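Local structure of dual specificity phosphatase 28 (Homo sapiens, 5Y15) at residues V134-L139 and K149-V154; V36-V41 and S156-A161; C69-R74 and E86-V91. The protein belongs to the dual specificity protein phosphatases and hydrolyses a synthetic aryl phosphate in vitro, but has almost no detectable activity on phosphotyrosine and still less on phosphothreonine. The protein carries 2 engineered substitutions. All coordinates share one frame; numbering follows the deposited sequence.

Contact 1. Residues V134-L139 and K149-V154; sequences VCTAYL and KAFQMV
Thr136 OG1 sits where three groups converge: the carbonyl of Ala132 one turn back in its own helix, which takes its hydrogen bond, and Phe151 and Val154 of the facing helix. The hydroxyl lies at the edge of the Phe151 ring, near the ring plane, with CD1 3.7 Å from OG1. It also approaches a methyl, Val154 CG2, at 3.5 Å. With OG1 beside the backbone N (chi1 -56°), the hydroxyl turns back to the Ala132 carbonyl, while the methyl CG2 faces the other helix and lies 3.9 Å from Ala150 CB. Threonine suits this place because its own helix satisfies the polar branch and the other branch is left for packing.

The two helices, 130-142 and 147-157, follow each other in the chain as a helical hairpin. Their local axes come within 8.4 Å at 134° between N-to-C directions. The small side chain of Ala150 is consistent with this close approach: its methyl lies between the Thr136 carbonyl and Leu139 CB, which is 3.7 Å from Ala150 CB. Leu139 then reaches across the groove, its CD1 lying 4.1 Å from Met153 SD, with the two side chains crossing at about a right angle. At the other end, Cys135 CB meets Val154 CG2 at 3.8 Å.

Leu47 and Leu49 of the sheet close off the Cys135, Leu139 and Val154 side, and Trp168 meets Phe151 edge-to-face. With the Thr136 hydroxyl bonded to Ala132 O of its own helix, the two helices are held together here by shape and apolar burial.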
loop_
_atom_site.group_PDB
_atom_site.type_symbol
_atom_site.label_atom_id
_atom_site.label_comp_id
_atom_site.label_asym_id
_atom_site.label_seq_id
_atom_site.Cartn_x
_atom_site.Cartn_y
_atom_site.Cartn_z
ATOM N N VAL A 134 -8.929 -1.555 10.360
ATOM C CA VAL A 134 -7.533 -1.576 9.908
ATOM C C VAL A 134 -6.603 -1.003 10.981
ATOM O O VAL A 134 -5.510 -1.536 11.227
ATOM C CB VAL A 134 -7.386 -0.829 8.570
ATOM C CG1 VAL A 134 -5.916 -0.654 8.225
ATOM C CG2 VAL A 134 -8.103 -1.590 7.444
ATOM N N CYS A 135 -7.009 0.093 11.635
ATOM C CA CYS A 135 -6.183 0.628 12.726
ATOM C C CYS A 135 -5.999 -0.405 13.834
ATOM O O CYS A 135 -4.888 -0.600 14.352
ATOM C CB CYS A 135 -6.813 1.904 13.289
ATOM S SG CYS A 135 -6.511 3.311 12.234
ATOM N N THR A 136 -7.080 -1.088 14.201
ATOM C CA THR A 136 -6.989 -2.107 15.234
ATOM C C THR A 136 -6.013 -3.212 14.843
ATOM O O THR A 136 -5.112 -3.586 15.623
ATOM C CB THR A 136 -8.379 -2.677 15.468
ATOM O OG1 THR A 136 -9.255 -1.604 15.803
ATOM C CG2 THR A 136 -8.376 -3.693 16.577
ATOM N N ALA A 137 -6.178 -3.752 13.634
ATOM C CA ALA A 137 -5.287 -4.810 13.173
ATOM C C ALA A 137 -3.837 -4.333 13.134
ATOM O O ALA A 137 -2.904 -5.110 13.400
ATOM C CB ALA A 137 -5.758 -5.326 11.807
ATOM N N TYR A 138 -3.617 -3.075 12.769
ATOM C CA TYR A 138 -2.251 -2.578 12.729
ATOM C C TYR A 138 -1.648 -2.578 14.128
ATOM O O TYR A 138 -0.493 -2.987 14.321
ATOM C CB TYR A 138 -2.184 -1.179 12.108
ATOM C CG TYR A 138 -0.801 -0.580 12.245
ATOM C CD1 TYR A 138 0.217 -0.931 11.370
ATOM C CD2 TYR A 138 -0.492 0.273 13.300
ATOM C CE1 TYR A 138 1.490 -0.411 11.506
ATOM C CE2 TYR A 138 0.798 0.784 13.460
ATOM C CZ TYR A 138 1.778 0.433 12.568
ATOM O OH TYR A 138 3.043 0.949 12.721
ATOM N N LEU A 139 -2.421 -2.127 15.120
ATOM C CA LEU A 139 -1.898 -2.107 16.479
ATOM C C LEU A 139 -1.613 -3.514 16.986
ATOM O O LEU A 139 -0.633 -3.733 17.709
ATOM C CB LEU A 139 -2.867 -1.380 17.402
ATOM C CG LEU A 139 -3.019 0.098 17.053
ATOM C CD1 LEU A 139 -4.069 0.700 17.960
ATOM C CD2 LEU A 139 -1.674 0.800 17.244
ATOM N N LYS A 149 -6.993 -4.365 23.782
ATOM C CA LYS A 149 -6.369 -3.063 23.980
ATOM C C LYS A 149 -6.157 -2.301 22.683
ATOM O O LYS A 149 -6.174 -1.062 22.692
ATOM C CB LYS A 149 -5.049 -3.211 24.740
ATOM C CG LYS A 149 -5.234 -3.142 26.273
ATOM C CD LYS A 149 -6.192 -4.207 26.809
ATOM C CE LYS A 149 -6.494 -4.021 28.292
ATOM N NZ LYS A 149 -7.444 -5.063 28.791
ATOM N N ALA A 150 -5.913 -2.997 21.571
ATOM C CA ALA A 150 -5.829 -2.292 20.300
ATOM C C ALA A 150 -7.145 -1.593 20.016
ATOM O O ALA A 150 -7.183 -0.383 19.735
ATOM C CB ALA A 150 -5.489 -3.263 19.165
ATOM N N PHE A 151 -8.250 -2.322 20.149
ATOM C CA PHE A 151 -9.509 -1.659 19.868
ATOM C C PHE A 151 -9.789 -0.589 20.910
ATOM O O PHE A 151 -10.304 0.475 20.565
ATOM C CB PHE A 151 -10.675 -2.639 19.793
ATOM C CG PHE A 151 -11.955 -1.964 19.423
ATOM C CD1 PHE A 151 -12.067 -1.335 18.185
ATOM C CD2 PHE A 151 -13.030 -1.925 20.296
ATOM C CE1 PHE A 151 -13.233 -0.670 17.816
ATOM C CE2 PHE A 151 -14.205 -1.277 19.934
ATOM C CZ PHE A 151 -14.304 -0.636 18.688
ATOM N N GLN A 152 -9.422 -0.834 22.184
ATOM C CA GLN A 152 -9.634 0.189 23.208
ATOM C C GLN A 152 -8.940 1.489 22.835
ATOM O O GLN A 152 -9.509 2.574 22.988
ATOM C CB GLN A 152 -9.142 -0.300 24.578
ATOM C CG GLN A 152 -9.390 0.711 25.686
ATOM C CD GLN A 152 -8.309 0.673 26.775
ATOM O OE1 GLN A 152 -8.536 0.172 27.881
ATOM N NE2 GLN A 152 -7.129 1.204 26.458
ATOM N N MET A 153 -7.719 1.406 22.311
ATOM C CA MET A 153 -7.073 2.621 21.830
ATOM C C MET A 153 -7.860 3.258 20.687
ATOM O O MET A 153 -8.063 4.480 20.666
ATOM C CB MET A 153 -5.655 2.323 21.371
ATOM C CG MET A 153 -4.689 2.009 22.486
ATOM S SD MET A 153 -3.103 2.067 21.683
ATOM C CE MET A 153 -2.915 3.840 21.554
ATOM N N VAL A 154 -8.322 2.455 19.729
ATOM C CA VAL A 154 -9.041 3.054 18.604
ATOM C C VAL A 154 -10.307 3.747 19.102
ATOM O O VAL A 154 -10.566 4.912 18.778
ATOM C CB VAL A 154 -9.340 1.998 17.524
ATOM C CG1 VAL A 154 -10.282 2.580 16.426
ATOM C CG2 VAL A 154 -8.040 1.507 16.882
#

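Contact 2. Residues V36-V41 and S156-A161; sequences VPPPLV and SARPVA
Arg158 and Val36 meet through one carbonyl: Val36 O accepts from Arg158 NH2 at 2.8 Å and from Arg158 NH1 at 3.0 Å, an end-on grip by two nitrogens on a single atom. The oxygen lies close to the guanidinium plane, yet both donors come from the same face of the Val36 peptide, NH1 well above the carbonyl plane at 49°. The arginine gets there by leaving its backbone with CG anti to N and then bending at chi2 (91°), which swings the guanidinium toward the proline-rich segment. The guanidinium has further partners: NE bonds to Gly127 O and NH2 also to Asn126 O, both in the phosphate-binding P-loop of the phosphatase family.

The close packing lies at the start of strand 40-44. Val41 points at the last turn of helix 147-157, and its CG1 is 3.5 Å from Ala157 CB, although the exact fit of this methyl is doubtful. A small alanine suits a place where the CA atoms of Val41 and Ala157 are 6.3 Å apart. Here the helix gives way to a type I turn, Arg158 to Ala161, closed by Ala161 N to Arg158 O.

At the other end the side-chain packing is looser and lies toward solvent, although the Val36 carbonyl is held firmly. Val36, Pro37 and Pro38 are exposed, with a cis peptide bond before Pro38, and Val36 CG1 touches Val160 CG1 modestly at 3.8 Å. Prolines lack an N-H, which costs nothing here, since the bond to Arg158 uses the Val36 carbonyl. A buried arginine surrounded by backbone carbonyl dipoles would probably keep its positive charge, and this one ties the N-terminal segment, the turn after helix 147-157 and the P-loop to one side chain.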
loop_
_atom_site.group_PDB
_atom_site.type_symbol
_atom_site.label_atom_id
_atom_site.label_comp_id
_atom_site.label_asym_id
_atom_site.label_seq_id
_atom_site.Cartn_x
_atom_site.Cartn_y
_atom_site.Cartn_z
ATOM N N VAL A 36 -19.215 12.037 10.964
ATOM C CA VAL A 36 -19.063 12.556 12.331
ATOM C C VAL A 36 -17.699 13.233 12.461
ATOM O O VAL A 36 -16.670 12.624 12.107
ATOM C CB VAL A 36 -19.223 11.421 13.355
ATOM C CG1 VAL A 36 -18.710 11.842 14.733
ATOM C CG2 VAL A 36 -20.684 10.977 13.438
ATOM N N PRO A 37 -17.632 14.492 12.936
ATOM C CA PRO A 37 -16.359 15.191 13.161
ATOM C C PRO A 37 -15.607 14.545 14.321
ATOM O O PRO A 37 -16.214 13.746 15.034
ATOM C CB PRO A 37 -16.797 16.626 13.506
ATOM C CG PRO A 37 -18.218 16.730 13.023
ATOM C CD PRO A 37 -18.788 15.359 13.218
ATOM N N PRO A 38 -14.316 14.866 14.513
ATOM C CA PRO A 38 -13.430 15.720 13.714
ATOM C C PRO A 38 -13.008 15.040 12.423
ATOM O O PRO A 38 -13.246 13.836 12.283
ATOM C CB PRO A 38 -12.219 15.933 14.640
ATOM C CG PRO A 38 -12.709 15.586 16.008
ATOM C CD PRO A 38 -13.676 14.470 15.779
ATOM N N PRO A 39 -12.390 15.794 11.496
ATOM C CA PRO A 39 -11.862 15.166 10.276
ATOM C C PRO A 39 -10.960 13.976 10.583
ATOM O O PRO A 39 -11.240 12.868 10.110
ATOM C CB PRO A 39 -11.086 16.305 9.594
ATOM C CG PRO A 39 -10.864 17.335 10.670
ATOM C CD PRO A 39 -12.090 17.237 11.533
ATOM N N LEU A 40 -9.903 14.168 11.378
ATOM C CA LEU A 40 -8.985 13.076 11.673
ATOM C C LEU A 40 -8.585 13.093 13.146
ATOM O O LEU A 40 -8.611 14.125 13.818
ATOM C CB LEU A 40 -7.747 13.122 10.769
ATOM C CG LEU A 40 -6.782 14.305 10.779
ATOM C CD1 LEU A 40 -5.919 14.287 12.012
ATOM C CD2 LEU A 40 -5.912 14.226 9.558
ATOM N N VAL A 41 -8.184 11.920 13.626
ATOM C CA VAL A 41 -7.874 11.665 15.026
ATOM C C VAL A 41 -6.538 10.940 15.125
ATOM O O VAL A 41 -6.254 10.029 14.336
ATOM C CB VAL A 41 -8.967 10.809 15.686
ATOM C CG1 VAL A 41 -8.556 10.511 17.081
ATOM C CG2 VAL A 41 -10.286 11.513 15.668
ATOM N N SER A 156 -11.004 4.881 22.075
ATOM C CA SER A 156 -10.717 6.070 22.867
ATOM C C SER A 156 -10.357 7.242 21.968
ATOM O O SER A 156 -10.707 8.392 22.266
ATOM C CB SER A 156 -9.570 5.805 23.861
ATOM O OG SER A 156 -9.956 4.952 24.936
ATOM N N ALA A 157 -9.695 6.971 20.850
ATOM C CA ALA A 157 -9.372 8.065 19.949
ATOM C C ALA A 157 -10.579 8.484 19.123
ATOM O O ALA A 157 -10.724 9.671 18.818
ATOM C CB ALA A 157 -8.208 7.670 19.035
ATOM N N ARG A 158 -11.460 7.542 18.788
ATOM C CA ARG A 158 -12.639 7.791 17.955
ATOM C C ARG A 158 -13.835 7.119 18.618
ATOM O O ARG A 158 -14.018 5.896 18.476
ATOM C CB ARG A 158 -12.427 7.268 16.541
ATOM C CG ARG A 158 -13.587 7.483 15.595
ATOM C CD ARG A 158 -13.434 8.808 14.844
ATOM N NE ARG A 158 -14.350 8.896 13.704
ATOM C CZ ARG A 158 -14.867 10.026 13.225
ATOM N NH1 ARG A 158 -14.582 11.199 13.780
ATOM N NH2 ARG A 158 -15.673 9.975 12.181
ATOM N N PRO A 159 -14.631 7.861 19.396
ATOM C CA PRO A 159 -15.724 7.216 20.149
ATOM C C PRO A 159 -16.732 6.497 19.285
ATOM O O PRO A 159 -17.312 5.501 19.734
ATOM C CB PRO A 159 -16.358 8.384 20.916
ATOM C CG PRO A 159 -15.219 9.353 21.065
ATOM C CD PRO A 159 -14.412 9.256 19.812
ATOM N N VAL A 160 -16.992 6.978 18.068
ATOM C CA VAL A 160 -17.958 6.297 17.222
ATOM C C VAL A 160 -17.427 4.985 16.661
ATOM O O VAL A 160 -18.213 4.201 16.108
ATOM C CB VAL A 160 -18.431 7.229 16.088
ATOM C CG1 VAL A 160 -18.832 8.580 16.672
ATOM C CG2 VAL A 160 -17.361 7.382 15.016
ATOM N N ALA A 161 -16.117 4.737 16.776
ATOM C CA ALA A 161 -15.504 3.555 16.175
ATOM C C ALA A 161 -16.306 2.303 16.463
ATOM O O ALA A 161 -16.666 2.028 17.610
ATOM C CB ALA A 161 -14.072 3.377 16.658
#

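Contact 3. Residues C69-R74 and E86-V91; sequences CVNVSR and ELRVPV
Asn71 O receives Val89 N at 2.8 Å, and Asn71 N gives its own bond to Leu87 O at 2.8 Å; with Leu87 N to Cys69 O these form the ladder of two parallel strands, 66-71 and 85-88, at the edge of this chain's part of the mixed sheet of the protein tyrosine phosphatase fold.

On the sheet face bearing Cys69, Asn71, Glu86 and Arg88, a polar cluster adds to the ladder. Asn71 ND2 donates to Glu86 OE2 at 3.1 Å, the amide and carboxylate being almost coplanar (6° between planes) and side by side. Asn71 OD1 accepts from Ser73 OG at 2.8 Å, so that both ends of the amide are bonded, which supports this orientation of its O and N. Arg88 bends at chi3 (-49°), and its NH1 reaches Ser73 O at 3.1 Å, approaching from above the carbonyl plane. Arg88 NH2 and Asn71 ND2 both donate to Gln76 O, so one carbonyl gathers the two donors. Glu86 also pairs through OE1 with Arg88 of the second subunit, where strand 85-88 continues the sheet as an antiparallel ladder.

Farther on the two segments stay together, with Val72 at the centre of an inverse gamma turn. The extended side chain of Arg74 lays its guanidinium face over Pro90 O while NE makes a salt bridge to Glu97. On the side of Val70 and Leu87, valines, whose beta-branching suits extended backbone, pack against helix 100-115: Val70 CG1 lies 4.1 Å from Val89 CG2. Beyond them, Val72 and Val91 run side by side and point the same way, Val72 CG1 stopping 3.9 Å from Val91 CG2.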
loop_
_atom_site.group_PDB
_atom_site.type_symbol
_atom_site.label_atom_id
_atom_site.label_comp_id
_atom_site.label_asym_id
_atom_site.label_seq_id
_atom_site.Cartn_x
_atom_site.Cartn_y
_atom_site.Cartn_z
ATOM N N CYS A 69 -1.539 7.264 2.934
ATOM C CA CYS A 69 -2.979 7.242 3.173
ATOM C C CYS A 69 -3.505 5.854 2.847
ATOM O O CYS A 69 -3.268 5.342 1.748
ATOM C CB CYS A 69 -3.707 8.282 2.303
ATOM S SG CYS A 69 -3.221 9.972 2.692
ATOM N N VAL A 70 -4.248 5.267 3.771
ATOM C CA VAL A 70 -4.857 3.964 3.558
ATOM C C VAL A 70 -6.341 4.217 3.388
ATOM O O VAL A 70 -7.039 4.525 4.364
ATOM C CB VAL A 70 -4.588 2.988 4.711
ATOM C CG1 VAL A 70 -5.213 1.608 4.400
ATOM C CG2 VAL A 70 -3.075 2.863 4.991
ATOM N N ASN A 71 -6.818 4.059 2.156
ATOM C CA ASN A 71 -8.206 4.327 1.771
ATOM C C ASN A 71 -8.902 2.980 1.821
ATOM O O ASN A 71 -8.731 2.160 0.923
ATOM C CB ASN A 71 -8.222 4.953 0.375
ATOM C CG ASN A 71 -9.629 5.330 -0.140
ATOM O OD1 ASN A 71 -10.667 4.943 0.405
ATOM N ND2 ASN A 71 -9.643 6.072 -1.234
ATOM N N VAL A 72 -9.648 2.722 2.891
ATOM C CA VAL A 72 -10.323 1.419 3.055
ATOM C C VAL A 72 -11.727 1.579 2.488
ATOM O O VAL A 72 -12.722 1.765 3.202
ATOM C CB VAL A 72 -10.324 0.956 4.515
ATOM C CG1 VAL A 72 -10.588 -0.556 4.591
ATOM C CG2 VAL A 72 -8.998 1.343 5.216
ATOM N N SER A 73 -11.838 1.445 1.164
ATOM C CA SER A 73 -13.137 1.529 0.507
ATOM C C SER A 73 -12.977 1.187 -0.958
ATOM O O SER A 73 -11.880 1.235 -1.511
ATOM C CB SER A 73 -13.749 2.924 0.607
ATOM O OG SER A 73 -13.074 3.754 -0.309
ATOM N N ARG A 74 -14.111 0.952 -1.609
ATOM C CA ARG A 74 -14.080 0.704 -3.037
ATOM C C ARG A 74 -14.319 1.965 -3.831
ATOM O O ARG A 74 -13.784 2.086 -4.936
ATOM C CB ARG A 74 -15.138 -0.331 -3.415
ATOM C CG ARG A 74 -14.901 -1.683 -2.793
ATOM C CD ARG A 74 -15.929 -2.656 -3.306
ATOM N NE ARG A 74 -15.801 -3.984 -2.720
ATOM C CZ ARG A 74 -15.241 -5.010 -3.348
ATOM N NH1 ARG A 74 -14.741 -4.835 -4.566
ATOM N NH2 ARG A 74 -15.168 -6.199 -2.763
ATOM N N GLU A 86 -0.695 6.297 -1.729
ATOM C CA GLU A 86 -2.036 5.914 -1.304
ATOM C C GLU A 86 -2.253 4.440 -1.590
ATOM O O GLU A 86 -2.020 3.976 -2.714
ATOM C CB GLU A 86 -3.147 6.713 -2.037
ATOM C CG GLU A 86 -4.548 6.043 -1.895
ATOM C CD GLU A 86 -5.641 6.596 -2.854
ATOM O OE1 GLU A 86 -5.304 7.308 -3.830
ATOM O OE2 GLU A 86 -6.849 6.282 -2.654
ATOM N N LEU A 87 -2.717 3.720 -0.578
ATOM C CA LEU A 87 -3.055 2.309 -0.698
ATOM C C LEU A 87 -4.563 2.184 -0.557
ATOM O O LEU A 87 -5.114 2.544 0.490
ATOM C CB LEU A 87 -2.331 1.481 0.375
ATOM C CG LEU A 87 -2.806 0.034 0.538
ATOM C CD1 LEU A 87 -2.474 -0.773 -0.687
ATOM C CD2 LEU A 87 -2.146 -0.595 1.772
ATOM N N ARG A 88 -5.228 1.666 -1.593
ATOM C CA ARG A 88 -6.660 1.437 -1.526
ATOM C C ARG A 88 -6.878 -0.015 -1.158
ATOM O O ARG A 88 -6.309 -0.910 -1.793
ATOM C CB ARG A 88 -7.370 1.743 -2.859
ATOM C CG ARG A 88 -8.848 1.262 -2.871
ATOM C CD ARG A 88 -9.654 1.637 -4.162
ATOM N NE ARG A 88 -9.520 3.034 -4.540
ATOM C CZ ARG A 88 -10.340 3.992 -4.115
ATOM N NH1 ARG A 88 -11.337 3.689 -3.280
ATOM N NH2 ARG A 88 -10.153 5.245 -4.504
ATOM N N VAL A 89 -7.686 -0.240 -0.128
ATOM C CA VAL A 89 -8.099 -1.567 0.314
ATOM C C VAL A 89 -9.564 -1.707 -0.060
ATOM O O VAL A 89 -10.431 -1.169 0.635
ATOM C CB VAL A 89 -7.839 -1.731 1.821
ATOM C CG1 VAL A 89 -8.291 -3.094 2.348
ATOM C CG2 VAL A 89 -6.377 -1.549 2.064
ATOM N N PRO A 90 -9.871 -2.391 -1.157
ATOM C CA PRO A 90 -11.213 -2.309 -1.752
ATOM C C PRO A 90 -12.250 -3.181 -1.084
ATOM O O PRO A 90 -12.397 -4.356 -1.443
ATOM C CB PRO A 90 -10.986 -2.756 -3.203
ATOM C CG PRO A 90 -9.713 -3.499 -3.220
ATOM C CD PRO A 90 -8.995 -3.318 -1.886
ATOM N N VAL A 91 -12.951 -2.641 -0.094
ATOM C CA VAL A 91 -14.047 -3.357 0.542
ATOM C C VAL A 91 -15.163 -2.366 0.803
ATOM O O VAL A 91 -14.925 -1.180 1.051
ATOM C CB VAL A 91 -13.649 -4.067 1.875
ATOM C CG1 VAL A 91 -12.702 -5.214 1.640
ATOM C CG2 VAL A 91 -13.034 -3.061 2.879
#

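All three contacts lie near the catalytic centre, where engineered Ser124 replaces the residue inferred to be the catalytic cysteine, which would form the phosphocysteine intermediate. Contact 3 comes closest, the Val72 side chain lying about 5 Å from that of Ser124; the side chains of Arg158 in contact 2 and Cys135 in contact 1 are about 8 Å and 9 Å away. Contacts 1 and 2 share helix 147-157 and touch at Val154 CG1 and Ala161 CB, 3.9 Å apart. Contact 1 meets contact 3 through Val134 CG2 and Val72 CG2, 3.8 Å apart, although their centres are about 17 Å apart. Contacts 2 and 3 remain about 9 Å apart at their nearest atoms, linked by the sheet both reach.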